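Local atomic coordinates of Atg1 tMIT (PDB entry 4P1N), a protein that forms the tandem MIT region of a serine/threonine protein kinase that is essential in autophagy, required for autophagosome formation and involved in cytoplasm-to-vacuole transport. Residues B[184-187]-B[188-192]. Numbering follows the deposited sequence.
Sequences VEKL and IYDRA
Over one face of the Asp190 carboxylate lies the carbonyl oxygen of Lys186, with O of Lys186 3.2 Å from CG of Asp190, while NZ of Lys186 reaches OD2 of Asp190 at 3.0 Å on its syn lone pair, forming an i to i+4 salt bridge. The lysine chain bends at chi2, chi3 and chi4 on its way there, and CG and CD of Lys186 each pass 3.5 Å from OD2 of Asp190. The same carbonyl oxygen accepts a hydrogen bond from the backbone N of Asp190 with an N-H...O angle of 167°. NZ also forms a salt bridge, its stronger polar contact, with an acidic side chain of the chain of another protein; two acidic neighbours probably stabilise its charged form. The Tyr189 ring, also flat, stands off the helix with CG anti to the backbone N (chi1 175°); Met255, Ile256 and Tyr259 of helix 250-273 pack on this side chain, and its OH is hydrogen-bonded to backbone of the chain of another protein. Elsewhere on the turn, Val184 and Ile188 lie side by side, CG2 of Val184 3.7 Å from CD1 of Ile188, their side chains also touching helix 95-129. Four successive i+4 backbone bonds, from Val184 O to Arg191 N, identify this as the regular first turns of helix 184-204, within the second MIT domain.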
ATOM      1  N   VAL B 184       6.647 -15.286 -18.622  1.00 43.69           N
ATOM      2  CA  VAL B 184       6.140 -14.964 -17.307  1.00 40.10           C
ATOM      3  C   VAL B 184       5.008 -15.943 -16.910  1.00 40.98           C
ATOM      4  O   VAL B 184       4.799 -16.253 -15.731  1.00 39.73           O
ATOM      5  CB  VAL B 184       5.643 -13.508 -17.249  1.00 37.52           C
ATOM      6  CG1 VAL B 184       4.319 -13.382 -18.019  1.00 39.44           C
ATOM      7  CG2 VAL B 184       5.467 -13.104 -15.784  1.00 35.04           C
ATOM      8  N   GLU B 185       4.268 -16.469 -17.876  1.00 42.66           N
ATOM      9  CA  GLU B 185       3.136 -17.266 -17.434  1.00 44.37           C
ATOM     10  C   GLU B 185       3.573 -18.634 -16.911  1.00 43.88           C
ATOM     11  O   GLU B 185       2.976 -19.152 -15.980  1.00 44.36           O
ATOM     12  CB  GLU B 185       1.926 -17.268 -18.383  1.00 44.48           C
ATOM     13  CG  GLU B 185       2.111 -17.081 -19.834  1.00 46.73           C
ATOM     14  CD  GLU B 185       2.720 -15.806 -20.311  1.00 45.28           C
ATOM     15  OE1 GLU B 185       1.994 -14.860 -20.662  1.00 48.07           O
ATOM     16  OE2 GLU B 185       3.946 -15.805 -20.491  1.00 45.16           O
ATOM     17  N   LYS B 186       4.695 -19.125 -17.405  1.00 43.09           N
ATOM     18  CA  LYS B 186       5.297 -20.327 -16.874  1.00 48.02           C
ATOM     19  C   LYS B 186       5.844 -20.138 -15.454  1.00 44.99           C
ATOM     20  O   LYS B 186       5.640 -20.971 -14.582  1.00 47.03           O
ATOM     21  CB  LYS B 186       6.397 -20.782 -17.809  1.00 52.69           C
ATOM     22  CG  LYS B 186       7.038 -22.079 -17.380  1.00 62.95           C
ATOM     23  CD  LYS B 186       8.564 -21.980 -17.227  1.00 65.20           C
ATOM     24  CE  LYS B 186       9.241 -23.232 -17.775  1.00 64.68           C
ATOM     25  NZ  LYS B 186       8.838 -24.439 -16.993  1.00 67.24           N
ATOM     26  N   LEU B 187       6.533 -19.029 -15.226  1.00 44.25           N
ATOM     27  CA  LEU B 187       6.918 -18.589 -13.879  1.00 40.84           C
ATOM     28  C   LEU B 187       5.742 -18.592 -12.898  1.00 36.90           C
ATOM     29  O   LEU B 187       5.809 -19.162 -11.841  1.00 33.73           O
ATOM     30  CB  LEU B 187       7.479 -17.161 -13.964  1.00 44.00           C
ATOM     31  CG  LEU B 187       8.987 -16.886 -13.902  1.00 47.38           C
ATOM     32  CD1 LEU B 187       9.827 -18.117 -14.171  1.00 47.65           C
ATOM     33  CD2 LEU B 187       9.386 -15.702 -14.780  1.00 48.10           C
ATOM     34  N   ILE B 188       4.659 -17.921 -13.251  1.00 37.27           N
ATOM     35  CA  ILE B 188       3.504 -17.841 -12.349  1.00 35.16           C
ATOM     36  C   ILE B 188       2.904 -19.237 -12.090  1.00 36.61           C
ATOM     37  O   ILE B 188       2.640 -19.641 -10.942  1.00 35.07           O
ATOM     38  CB  ILE B 188       2.475 -16.822 -12.903  1.00 34.46           C
ATOM     39  CG1 ILE B 188       3.079 -15.390 -12.822  1.00 33.60           C
ATOM     40  CG2 ILE B 188       1.162 -16.937 -12.111  1.00 33.49           C
ATOM     41  CD1 ILE B 188       2.526 -14.380 -13.847  1.00 34.26           C
ATOM     42  N   TYR B 189       2.710 -19.984 -13.171  1.00 41.13           N
ATOM     43  CA  TYR B 189       2.109 -21.341 -13.119  1.00 41.98           C
ATOM     44  C   TYR B 189       2.881 -22.303 -12.242  1.00 42.00           C
ATOM     45  O   TYR B 189       2.313 -22.893 -11.315  1.00 41.90           O
ATOM     46  CB  TYR B 189       1.998 -21.865 -14.542  1.00 44.89           C
ATOM     47  CG  TYR B 189       1.511 -23.293 -14.716  1.00 47.27           C
ATOM     48  CD1 TYR B 189       0.191 -23.634 -14.511  1.00 48.01           C
ATOM     49  CD2 TYR B 189       2.372 -24.276 -15.158  1.00 48.61           C
ATOM     50  CE1 TYR B 189      -0.252 -24.956 -14.709  1.00 52.82           C
ATOM     51  CE2 TYR B 189       1.940 -25.579 -15.379  1.00 52.62           C
ATOM     52  CZ  TYR B 189       0.634 -25.921 -15.149  1.00 52.69           C
ATOM     53  OH  TYR B 189       0.234 -27.231 -15.359  1.00 59.89           O
ATOM     54  N   ASP B 190       4.171 -22.453 -12.524  1.00 42.42           N
ATOM     55  CA  ASP B 190       5.064 -23.302 -11.709  1.00 43.31           C
ATOM     56  C   ASP B 190       5.099 -22.878 -10.257  1.00 42.87           C
ATOM     57  O   ASP B 190       5.058 -23.724  -9.357  1.00 41.32           O
ATOM     58  CB  ASP B 190       6.498 -23.281 -12.243  1.00 44.14           C
ATOM     59  CG  ASP B 190       6.620 -23.904 -13.623  1.00 47.81           C
ATOM     60  OD1 ASP B 190       5.672 -24.581 -14.038  1.00 50.40           O
ATOM     61  OD2 ASP B 190       7.646 -23.719 -14.307  1.00 52.01           O
ATOM     62  N   ARG B 191       5.178 -21.563 -10.028  1.00 40.89           N
ATOM     63  CA  ARG B 191       5.273 -21.059  -8.679  1.00 40.02           C
ATOM     64  C   ARG B 191       3.970 -21.311  -7.917  1.00 38.82           C
ATOM     65  O   ARG B 191       3.991 -21.755  -6.764  1.00 42.27           O
ATOM     66  CB  ARG B 191       5.615 -19.573  -8.694  1.00 40.77           C
ATOM     67  CG  ARG B 191       5.642 -18.902  -7.315  1.00 38.85           C
ATOM     68  CD  ARG B 191       6.700 -19.555  -6.438  1.00 41.07           C
ATOM     69  NE  ARG B 191       6.784 -18.856  -5.167  1.00 45.05           N
ATOM     70  CZ  ARG B 191       7.277 -19.384  -4.053  1.00 48.44           C
ATOM     71  NH1 ARG B 191       7.766 -20.624  -4.062  1.00 49.44           N
ATOM     72  NH2 ARG B 191       7.284 -18.666  -2.929  1.00 48.76           N
ATOM     73  N   ALA B 192       2.834 -21.055  -8.543  1.00 39.46           N
ATOM     74  CA  ALA B 192       1.538 -21.310  -7.877  1.00 38.42           C
ATOM     75  C   ALA B 192       1.339 -22.798  -7.485  1.00 39.79           C
ATOM     76  O   ALA B 192       0.825 -23.099  -6.424  1.00 36.61           O
ATOM     77  CB  ALA B 192       0.394 -20.862  -8.747  1.00 37.91           C
TER